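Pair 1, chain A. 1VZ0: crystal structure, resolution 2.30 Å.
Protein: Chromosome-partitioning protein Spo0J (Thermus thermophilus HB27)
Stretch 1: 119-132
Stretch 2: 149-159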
# COMPACT_ATOMS: atom_id res chain seq x y z
N SER A 119 -1.95 0.08 -5.46
CA SER A 119 -1.73 1.31 -6.22
C SER A 119 -1.95 0.80 -7.65
O SER A 119 -1.85 -0.40 -7.90
CB SER A 119 -0.30 1.81 -6.08
OG SER A 119 0.60 1.02 -6.84
N PRO A 120 -2.28 1.68 -8.61
CA PRO A 120 -2.47 1.12 -9.94
C PRO A 120 -1.22 0.48 -10.55
O PRO A 120 -1.33 -0.35 -11.45
CB PRO A 120 -3.00 2.32 -10.75
CG PRO A 120 -2.48 3.51 -10.01
CD PRO A 120 -2.62 3.11 -8.57
N VAL A 121 -0.04 0.84 -10.05
CA VAL A 121 1.19 0.26 -10.59
C VAL A 121 1.33 -1.19 -10.09
O VAL A 121 1.67 -2.09 -10.86
CB VAL A 121 2.44 1.07 -10.15
CG1 VAL A 121 3.70 0.43 -10.72
CG2 VAL A 121 2.32 2.50 -10.63
N GLU A 122 1.07 -1.39 -8.81
CA GLU A 122 1.15 -2.73 -8.24
C GLU A 122 0.08 -3.59 -8.88
O GLU A 122 0.27 -4.78 -9.10
CB GLU A 122 0.91 -2.68 -6.74
CG GLU A 122 1.90 -1.84 -5.97
CD GLU A 122 1.65 -1.90 -4.49
OE1 GLU A 122 1.99 -2.93 -3.87
OE2 GLU A 122 1.08 -0.93 -3.94
N GLU A 123 -1.06 -2.97 -9.17
CA GLU A 123 -2.15 -3.68 -9.80
C GLU A 123 -1.64 -4.26 -11.12
O GLU A 123 -1.84 -5.43 -11.41
CB GLU A 123 -3.32 -2.74 -10.07
CG GLU A 123 -4.54 -3.43 -10.62
CD GLU A 123 -5.59 -2.46 -11.12
OE1 GLU A 123 -6.62 -2.92 -11.66
OE2 GLU A 123 -5.39 -1.23 -10.98
N ALA A 124 -0.97 -3.41 -11.91
CA ALA A 124 -0.43 -3.83 -13.19
C ALA A 124 0.62 -4.92 -13.05
O ALA A 124 0.62 -5.88 -13.81
CB ALA A 124 0.15 -2.62 -13.93
N ARG A 125 1.53 -4.79 -12.08
CA ARG A 125 2.57 -5.80 -11.89
C ARG A 125 1.95 -7.16 -11.54
O ARG A 125 2.46 -8.21 -11.95
CB ARG A 125 3.56 -5.39 -10.79
CG ARG A 125 4.36 -4.13 -11.10
CD ARG A 125 5.35 -3.82 -9.98
NE ARG A 125 5.96 -2.51 -10.16
CZ ARG A 125 6.82 -2.20 -11.12
NH1 ARG A 125 7.31 -0.97 -11.20
NH2 ARG A 125 7.22 -3.12 -11.99
N GLY A 126 0.86 -7.12 -10.78
CA GLY A 126 0.17 -8.33 -10.39
C GLY A 126 -0.41 -9.03 -11.61
O GLY A 126 -0.21 -10.23 -11.80
N TYR A 127 -1.13 -8.28 -12.44
CA TYR A 127 -1.73 -8.85 -13.64
C TYR A 127 -0.64 -9.45 -14.51
O TYR A 127 -0.78 -10.57 -15.01
CB TYR A 127 -2.48 -7.78 -14.43
CG TYR A 127 -3.67 -7.19 -13.72
CD1 TYR A 127 -4.28 -6.03 -14.20
CD2 TYR A 127 -4.19 -7.78 -12.56
CE1 TYR A 127 -5.36 -5.47 -13.54
CE2 TYR A 127 -5.28 -7.23 -11.90
CZ TYR A 127 -5.86 -6.07 -12.39
OH TYR A 127 -6.90 -5.49 -11.72
N GLN A 128 0.45 -8.72 -14.68
CA GLN A 128 1.55 -9.21 -15.50
C GLN A 128 2.14 -10.51 -14.97
O GLN A 128 2.51 -11.40 -15.75
CB GLN A 128 2.66 -8.17 -15.60
CG GLN A 128 3.76 -8.60 -16.54
CD GLN A 128 4.93 -7.64 -16.56
OE1 GLN A 128 5.59 -7.43 -15.54
NE2 GLN A 128 5.19 -7.05 -17.72
N ALA A 129 2.22 -10.64 -13.66
CA ALA A 129 2.76 -11.85 -13.06
C ALA A 129 1.82 -13.02 -13.35
O ALA A 129 2.27 -14.13 -13.62
CB ALA A 129 2.93 -11.66 -11.55
N LEU A 130 0.51 -12.77 -13.29
CA LEU A 130 -0.46 -13.83 -13.55
C LEU A 130 -0.37 -14.28 -15.01
O LEU A 130 -0.51 -15.47 -15.30
CB LEU A 130 -1.87 -13.34 -13.22
CG LEU A 130 -2.19 -13.23 -11.73
CD1 LEU A 130 -3.54 -12.55 -11.51
CD2 LEU A 130 -2.18 -14.62 -11.12
N LEU A 131 -0.11 -13.34 -15.91
CA LEU A 131 0.02 -13.65 -17.33
C LEU A 131 1.26 -14.52 -17.54
O LEU A 131 1.23 -15.48 -18.31
CB LEU A 131 0.18 -12.37 -18.16
CG LEU A 131 -0.99 -11.41 -18.30
CD1 LEU A 131 -0.58 -10.25 -19.21
CD2 LEU A 131 -2.19 -12.13 -18.87
N GLU A 132 2.35 -14.16 -16.88
CA GLU A 132 3.60 -14.89 -17.00
C GLU A 132 3.46 -16.32 -16.50
O GLU A 132 4.25 -17.19 -16.84
CB GLU A 132 4.72 -14.18 -16.23
CG GLU A 132 5.20 -12.92 -16.90
CD GLU A 132 6.12 -12.11 -16.01
OE1 GLU A 132 6.68 -11.10 -16.51
OE2 GLU A 132 6.28 -12.46 -14.83
N SER A 149 -10.71 -5.14 -20.38
CA SER A 149 -10.15 -3.85 -20.76
C SER A 149 -9.45 -3.19 -19.58
O SER A 149 -8.45 -2.49 -19.76
CB SER A 149 -11.26 -2.93 -21.29
OG SER A 149 -12.19 -2.62 -20.27
N THR A 150 -9.97 -3.40 -18.38
CA THR A 150 -9.35 -2.82 -17.19
C THR A 150 -7.96 -3.41 -16.99
O THR A 150 -7.02 -2.71 -16.62
CB THR A 150 -10.19 -3.08 -15.93
OG1 THR A 150 -11.44 -2.38 -16.03
CG2 THR A 150 -9.46 -2.60 -14.69
N VAL A 151 -7.84 -4.71 -17.24
CA VAL A 151 -6.56 -5.40 -17.09
C VAL A 151 -5.57 -4.96 -18.16
O VAL A 151 -4.40 -4.70 -17.86
CB VAL A 151 -6.75 -6.93 -17.20
CG1 VAL A 151 -5.39 -7.63 -17.19
CG2 VAL A 151 -7.60 -7.41 -16.05
N ALA A 152 -6.03 -4.87 -19.40
CA ALA A 152 -5.17 -4.46 -20.51
C ALA A 152 -4.66 -3.05 -20.29
O ALA A 152 -3.48 -2.76 -20.53
CB ALA A 152 -5.94 -4.54 -21.84
N ASN A 153 -5.54 -2.17 -19.83
CA ASN A 153 -5.16 -0.78 -19.57
C ASN A 153 -4.15 -0.66 -18.44
O ASN A 153 -3.27 0.20 -18.50
CB ASN A 153 -6.39 0.05 -19.24
CG ASN A 153 -7.01 0.67 -20.48
OD1 ASN A 153 -7.39 -0.04 -21.42
ND2 ASN A 153 -7.10 1.99 -20.50
N ALA A 154 -4.28 -1.49 -17.41
CA ALA A 154 -3.33 -1.44 -16.31
C ALA A 154 -1.95 -1.90 -16.79
O ALA A 154 -0.95 -1.28 -16.47
CB ALA A 154 -3.80 -2.32 -15.16
N LEU A 155 -1.91 -2.99 -17.56
CA LEU A 155 -0.65 -3.51 -18.09
C LEU A 155 0.13 -2.47 -18.90
O LEU A 155 1.37 -2.46 -18.88
CB LEU A 155 -0.90 -4.74 -18.97
CG LEU A 155 -1.41 -5.99 -18.24
CD1 LEU A 155 -1.85 -7.03 -19.25
CD2 LEU A 155 -0.30 -6.53 -17.34
N ARG A 156 -0.58 -1.61 -19.62
CA ARG A 156 0.06 -0.57 -20.42
C ARG A 156 0.96 0.33 -19.58
O ARG A 156 1.97 0.84 -20.07
CB ARG A 156 -0.99 0.28 -21.14
CG ARG A 156 -1.56 -0.37 -22.39
CD ARG A 156 -2.78 0.40 -22.92
NE ARG A 156 -2.50 1.79 -23.27
CZ ARG A 156 -1.60 2.17 -24.17
NH1 ARG A 156 -1.42 3.46 -24.43
NH2 ARG A 156 -0.85 1.26 -24.81
N LEU A 157 0.60 0.53 -18.31
CA LEU A 157 1.40 1.39 -17.44
C LEU A 157 2.84 0.90 -17.34
O LEU A 157 3.76 1.70 -17.18
CB LEU A 157 0.80 1.45 -16.03
CG LEU A 157 -0.56 2.11 -15.88
CD1 LEU A 157 -1.09 1.86 -14.48
CD2 LEU A 157 -0.44 3.61 -16.16
N LEU A 158 3.04 -0.41 -17.43
CA LEU A 158 4.37 -0.98 -17.31
C LEU A 158 5.37 -0.60 -18.40
O LEU A 158 6.54 -0.96 -18.30
CB LEU A 158 4.28 -2.50 -17.20
CG LEU A 158 3.52 -2.97 -15.96
CD1 LEU A 158 3.53 -4.48 -15.89
CD2 LEU A 158 4.14 -2.37 -14.70
N GLN A 159 4.94 0.12 -19.43
CA GLN A 159 5.91 0.52 -20.42
C GLN A 159 6.39 1.93 -20.16
O GLN A 159 7.16 2.50 -20.93
CB GLN A 159 5.35 0.38 -21.83
CG GLN A 159 3.98 0.94 -22.06
CD GLN A 159 3.35 0.40 -23.34
OE1 GLN A 159 3.14 -0.80 -23.47
NE2 GLN A 159 3.06 1.30 -24.28

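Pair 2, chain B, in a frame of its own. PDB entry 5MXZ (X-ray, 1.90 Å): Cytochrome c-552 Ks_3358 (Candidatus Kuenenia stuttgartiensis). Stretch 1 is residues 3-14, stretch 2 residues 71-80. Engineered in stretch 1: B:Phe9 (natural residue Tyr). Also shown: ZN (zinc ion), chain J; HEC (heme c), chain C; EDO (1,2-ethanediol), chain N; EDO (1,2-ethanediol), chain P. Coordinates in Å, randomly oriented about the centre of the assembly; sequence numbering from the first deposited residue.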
# COMPACT_ATOMS: atom_id res chain seq x y z
N ILE B 3 -4.73 13.22 10.43
CA ILE B 3 -4.18 12.38 9.32
C ILE B 3 -5.30 11.61 8.62
O ILE B 3 -5.97 10.78 9.23
CB ILE B 3 -3.08 11.39 9.82
CG1 ILE B 3 -1.93 12.14 10.50
CG2 ILE B 3 -2.54 10.55 8.66
CD1 ILE B 3 -1.07 11.29 11.41
N ASP B 4 -5.49 11.90 7.33
CA ASP B 4 -6.45 11.18 6.50
C ASP B 4 -5.69 10.11 5.70
O ASP B 4 -4.95 10.44 4.77
CB ASP B 4 -7.22 12.14 5.58
CG ASP B 4 -8.40 11.47 4.86
OD1 ASP B 4 -8.36 10.26 4.56
OD2 ASP B 4 -9.39 12.19 4.58
N GLY B 5 -5.90 8.86 6.08
CA GLY B 5 -5.27 7.70 5.44
C GLY B 5 -5.61 7.55 3.97
O GLY B 5 -4.72 7.28 3.16
N MET B 6 -6.89 7.74 3.63
CA MET B 6 -7.35 7.63 2.25
C MET B 6 -6.78 8.74 1.36
O MET B 6 -6.42 8.48 0.20
CB MET B 6 -8.89 7.57 2.17
CG MET B 6 -9.47 7.35 0.77
SD MET B 6 -8.75 6.00 -0.20
CE MET B 6 -9.67 4.59 0.43
N LYS B 7 -6.67 9.95 1.91
CA LYS B 7 -6.06 11.09 1.20
C LYS B 7 -4.59 10.81 0.86
O LYS B 7 -4.14 11.11 -0.25
CB LYS B 7 -6.22 12.41 1.98
CG LYS B 7 -5.63 13.64 1.29
CD LYS B 7 -6.37 14.93 1.60
CE LYS B 7 -5.83 16.07 0.73
NZ LYS B 7 -6.57 17.35 0.87
N LEU B 8 -3.86 10.21 1.81
CA LEU B 8 -2.48 9.77 1.59
C LEU B 8 -2.39 8.70 0.50
O LEU B 8 -1.48 8.74 -0.33
CB LEU B 8 -1.85 9.25 2.88
CG LEU B 8 -1.57 10.24 4.02
CD1 LEU B 8 -1.29 9.45 5.29
CD2 LEU B 8 -0.43 11.19 3.69
N PHE B 9 -3.34 7.77 0.50
CA PHE B 9 -3.38 6.69 -0.49
C PHE B 9 -3.61 7.22 -1.90
O PHE B 9 -2.97 6.76 -2.84
CB PHE B 9 -4.46 5.66 -0.12
CG PHE B 9 -4.39 4.39 -0.93
CD1 PHE B 9 -3.59 3.32 -0.51
CD2 PHE B 9 -5.12 4.25 -2.11
CE1 PHE B 9 -3.52 2.14 -1.25
CE2 PHE B 9 -5.05 3.08 -2.86
CZ PHE B 9 -4.25 2.02 -2.43
N LEU B 10 -4.54 8.17 -2.03
CA LEU B 10 -4.86 8.80 -3.31
C LEU B 10 -3.68 9.62 -3.85
O LEU B 10 -3.48 9.69 -5.06
CB LEU B 10 -6.13 9.67 -3.18
CG LEU B 10 -7.47 9.00 -2.82
CD1 LEU B 10 -8.54 10.04 -2.49
CD2 LEU B 10 -7.96 8.05 -3.90
N GLN B 11 -2.92 10.22 -2.93
CA GLN B 11 -1.73 11.01 -3.25
C GLN B 11 -0.52 10.16 -3.65
O GLN B 11 0.23 10.55 -4.55
CB GLN B 11 -1.34 11.90 -2.07
CG GLN B 11 -2.16 13.17 -1.89
CD GLN B 11 -1.96 13.85 -0.53
OE1 GLN B 11 -1.26 13.34 0.35
NE2 GLN B 11 -2.60 15.01 -0.36
N HIS B 12 -0.32 9.03 -2.97
CA HIS B 12 0.95 8.30 -3.02
C HIS B 12 0.92 6.87 -3.58
O HIS B 12 1.96 6.34 -3.97
CB HIS B 12 1.61 8.26 -1.64
CG HIS B 12 1.94 9.62 -1.09
ND1 HIS B 12 3.01 10.37 -1.54
CD2 HIS B 12 1.34 10.36 -0.12
CE1 HIS B 12 3.05 11.51 -0.87
NE2 HIS B 12 2.05 11.53 -0.01
N CYS B 13 -0.26 6.25 -3.61
CA CYS B 13 -0.35 4.80 -3.84
C CYS B 13 -1.26 4.40 -5.00
O CYS B 13 -1.03 3.36 -5.64
CB CYS B 13 -0.83 4.08 -2.57
SG CYS B 13 -0.22 4.75 -0.99
N LYS B 14 -2.28 5.22 -5.24
CA LYS B 14 -3.33 4.99 -6.24
C LYS B 14 -2.82 4.71 -7.66
O LYS B 14 -3.44 3.93 -8.40
CB LYS B 14 -4.31 6.19 -6.21
CG LYS B 14 -5.32 6.30 -7.34
CD LYS B 14 -5.91 7.70 -7.39
CE LYS B 14 -5.93 8.28 -8.80
NZ LYS B 14 -6.73 7.48 -9.77
N GLU B 71 3.47 7.59 11.72
CA GLU B 71 2.03 7.80 11.93
C GLU B 71 1.27 7.77 10.60
O GLU B 71 0.20 7.16 10.50
CB GLU B 71 1.76 9.13 12.64
CG GLU B 71 2.34 9.24 14.05
CD GLU B 71 3.75 9.81 14.11
OE1 GLU B 71 4.05 10.48 15.12
OE2 GLU B 71 4.58 9.61 13.18
N GLU B 72 1.84 8.41 9.59
CA GLU B 72 1.23 8.45 8.26
C GLU B 72 1.23 7.06 7.61
O GLU B 72 0.22 6.66 7.03
CB GLU B 72 1.92 9.49 7.38
CG GLU B 72 1.55 10.91 7.77
CD GLU B 72 2.28 11.95 6.94
OE1 GLU B 72 3.48 11.76 6.63
OE2 GLU B 72 1.65 12.98 6.63
N VAL B 73 2.34 6.33 7.74
CA VAL B 73 2.44 4.94 7.26
C VAL B 73 1.43 4.03 7.98
O VAL B 73 0.76 3.22 7.33
CB VAL B 73 3.89 4.40 7.37
CG1 VAL B 73 3.97 2.92 7.00
CG2 VAL B 73 4.83 5.20 6.47
N LYS B 74 1.31 4.18 9.30
CA LYS B 74 0.33 3.41 10.07
C LYS B 74 -1.12 3.70 9.63
O LYS B 74 -1.93 2.78 9.52
CB LYS B 74 0.50 3.64 11.58
CG LYS B 74 -0.42 2.77 12.43
CD LYS B 74 -0.01 2.73 13.89
CE LYS B 74 -1.03 1.94 14.69
NZ LYS B 74 -0.52 1.62 16.04
N ALA B 75 -1.41 4.97 9.35
CA ALA B 75 -2.73 5.40 8.85
C ALA B 75 -3.14 4.75 7.52
O ALA B 75 -4.33 4.64 7.21
CB ALA B 75 -2.78 6.91 8.73
N LEU B 76 -2.14 4.31 6.75
CA LEU B 76 -2.38 3.61 5.48
C LEU B 76 -2.80 2.15 5.64
O LEU B 76 -3.37 1.57 4.72
CB LEU B 76 -1.14 3.71 4.57
CG LEU B 76 -0.90 5.05 3.86
CD1 LEU B 76 0.55 5.15 3.42
CD2 LEU B 76 -1.83 5.25 2.67
N VAL B 77 -2.52 1.56 6.81
CA VAL B 77 -2.86 0.14 7.06
C VAL B 77 -4.37 -0.16 6.89
O VAL B 77 -4.70 -1.06 6.11
CB VAL B 77 -2.26 -0.42 8.39
CG1 VAL B 77 -2.68 -1.86 8.64
CG2 VAL B 77 -0.74 -0.33 8.38
N PRO B 78 -5.28 0.60 7.57
CA PRO B 78 -6.71 0.30 7.36
C PRO B 78 -7.23 0.59 5.95
O PRO B 78 -8.30 0.09 5.58
CB PRO B 78 -7.43 1.19 8.39
CG PRO B 78 -6.45 2.23 8.78
CD PRO B 78 -5.09 1.61 8.64
N VAL B 79 -6.49 1.38 5.17
CA VAL B 79 -6.81 1.58 3.75
C VAL B 79 -6.47 0.31 2.95
O VAL B 79 -7.31 -0.20 2.21
CB VAL B 79 -6.11 2.84 3.17
CG1 VAL B 79 -6.47 3.01 1.70
CG2 VAL B 79 -6.51 4.09 3.95
N VAL B 80 -5.24 -0.19 3.12
CA VAL B 80 -4.77 -1.44 2.50
C VAL B 80 -5.70 -2.61 2.87
O VAL B 80 -6.03 -3.45 2.01
CB VAL B 80 -3.30 -1.74 2.89
CG1 VAL B 80 -2.88 -3.15 2.49
CG2 VAL B 80 -2.35 -0.72 2.26
ZN ZN J . 1.65 13.79 0.53
FE HEC C . 3.08 -0.77 -3.28
CHA HEC C . 3.78 -4.12 -2.94
CHB HEC C . 1.33 -0.80 -0.32
CHC HEC C . 2.92 2.67 -3.39
CHD HEC C . 4.08 -0.88 -6.55
NA HEC C . 2.65 -2.23 -1.84
C1A HEC C . 2.94 -3.54 -1.89
C2A HEC C . 2.47 -4.33 -0.74
C3A HEC C . 1.73 -3.34 0.06
C4A HEC C . 1.91 -2.10 -0.73
CMA HEC C . 1.00 -3.55 1.37
CAA HEC C . 2.66 -5.81 -0.53
CBA HEC C . 3.58 -6.27 0.56
CGA HEC C . 3.39 -7.77 0.68
O1A HEC C . 2.62 -8.39 -0.10
O2A HEC C . 4.02 -8.36 1.56
NB HEC C . 2.28 0.71 -2.04
C1B HEC C . 1.58 0.53 -0.89
C2B HEC C . 1.11 1.77 -0.22
C3B HEC C . 1.61 2.78 -1.16
C4B HEC C . 2.28 2.03 -2.24
CMB HEC C . 0.32 1.93 1.05
CAB HEC C . 1.49 4.25 -1.07
CBB HEC C . 2.28 4.90 0.05
NC HEC C . 3.46 0.68 -4.73
C1C HEC C . 3.30 2.01 -4.65
C2C HEC C . 3.60 2.78 -5.90
C3C HEC C . 3.96 1.69 -6.82
C4C HEC C . 3.81 0.46 -6.01
CMC HEC C . 3.55 4.27 -6.13
CAC HEC C . 4.33 1.79 -8.26
CBC HEC C . 5.55 2.58 -8.65
ND HEC C . 3.84 -2.26 -4.52
C1D HEC C . 4.20 -2.15 -5.82
C2D HEC C . 4.72 -3.38 -6.44
C3D HEC C . 4.62 -4.36 -5.35
C4D HEC C . 4.06 -3.55 -4.25
CMD HEC C . 5.21 -3.60 -7.85
CAD HEC C . 5.02 -5.81 -5.31
CBD HEC C . 6.38 -5.82 -4.60
CGD HEC C . 6.48 -6.75 -3.40
O1D HEC C . 7.61 -6.95 -2.90
O2D HEC C . 5.46 -7.30 -2.92
C1 EDO N . -8.55 -1.21 -1.03
O1 EDO N . -7.78 -2.28 -0.47
C2 EDO N . -7.65 -0.01 -1.29
O2 EDO N . -6.58 -0.40 -2.16
C1 EDO P . 5.27 14.53 5.74
O1 EDO P . 5.28 15.32 6.93
C2 EDO P . 4.26 15.11 4.77
O2 EDO P . 3.00 14.44 4.95

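The sharpest difference lies where the two backbones come closest. Pair 1 has A:Ala124 at this point, and pair 2 has B:Gly5. The A:Ala124 CA to A:Ala154 CA distance is 4.9 Å; the B:Gly5 CA to B:Ala75 CA distance is 4.8 Å. In pair 1 the methyl fits, but tightly: A:Ala124 CB lies 3.1 Å from A:Ala154 O. In pair 2 there is no room for one. A CB built on B:Gly5 would stand 2.5 Å from B:Ala75 O, a clash. The bare B:Gly5 CA instead lies 3.7 Å from B:Ala75 O.

The shared backbone superposes with an RMSD of 0.6 Å over 14 central residues. In pair 1 the helix axes approach to 8.1 Å, with 107° between their N-to-C directions. Neither pair has a hydrogen bond across the stretches. Packing is mostly apolar, and the buried surface is similar, 578 Å² in pair 1 and 512 Å² in pair 2.

A:Ala154 matches B:Ala75, so both second stretches have alanine here. A:Leu155 matches B:Leu76, and their side-chain centres fall 0.3 Å apart. Both leucines have chi1 m and chi2 t. A:Leu155 sits as a knob among A:Ala124, A:Tyr127, A:Gln128 and A:Leu131. B:Leu76 CD2 reaches B:Gly5 O at 3.6 Å and B:Phe9 CB at 3.9 Å.

A:Tyr127 matches B:Leu8, and both touch the shared leucine through CB: A:Tyr127 CB lies 3.8 Å from A:Leu155 CD2, and B:Leu8 CB 4.0 Å from B:Leu76 CD2. Their outer parts differ. The tyrosine ring takes A:Val151 CG2 over one face, 4.2 Å from its centroid. B:Leu8 CD1 instead meets the aliphatic part of B:Glu72, 3.8 Å from its CB. A:Tyr127 OH also makes a weak hydrogen bond to A:Glu123 OE1, at 2.6 Å.

A:Gln128 matches B:Phe9, which is engineered in place of the natural Tyr. Each meets the residue matched at A:Leu158 and B:Val79. A:Gln128 CD is 3.5 Å from A:Leu158 CD1. B:Phe9 CG is 3.6 Å from B:Val79 CG1; the same methyl makes an off-centre CH-pi contact, 4.0 Å from the centroid of the B:Phe9 ring. A:Arg125 and B:Met6 also match. Both have CA-to-CB bonds pointing away, yet their side chains return: A:Arg125 CG lies 4.0 Å from A:Leu158 CD2, and B:Met6 CE 3.8 Å from B:Val79 CG1.

A:Leu131 matches B:His12, but their roles diverge. A:Leu131 CD1 packs 3.5 Å from A:Leu155 CD1. B:His12 makes no contact with the second stretch; its NE2 binds the zinc ion ZN at 2.4 Å. Next to it, B:Cys13 SG is bonded to heme HEC CAB at 1.8 Å and also lies 4.0 Å from B:Leu76 CD2.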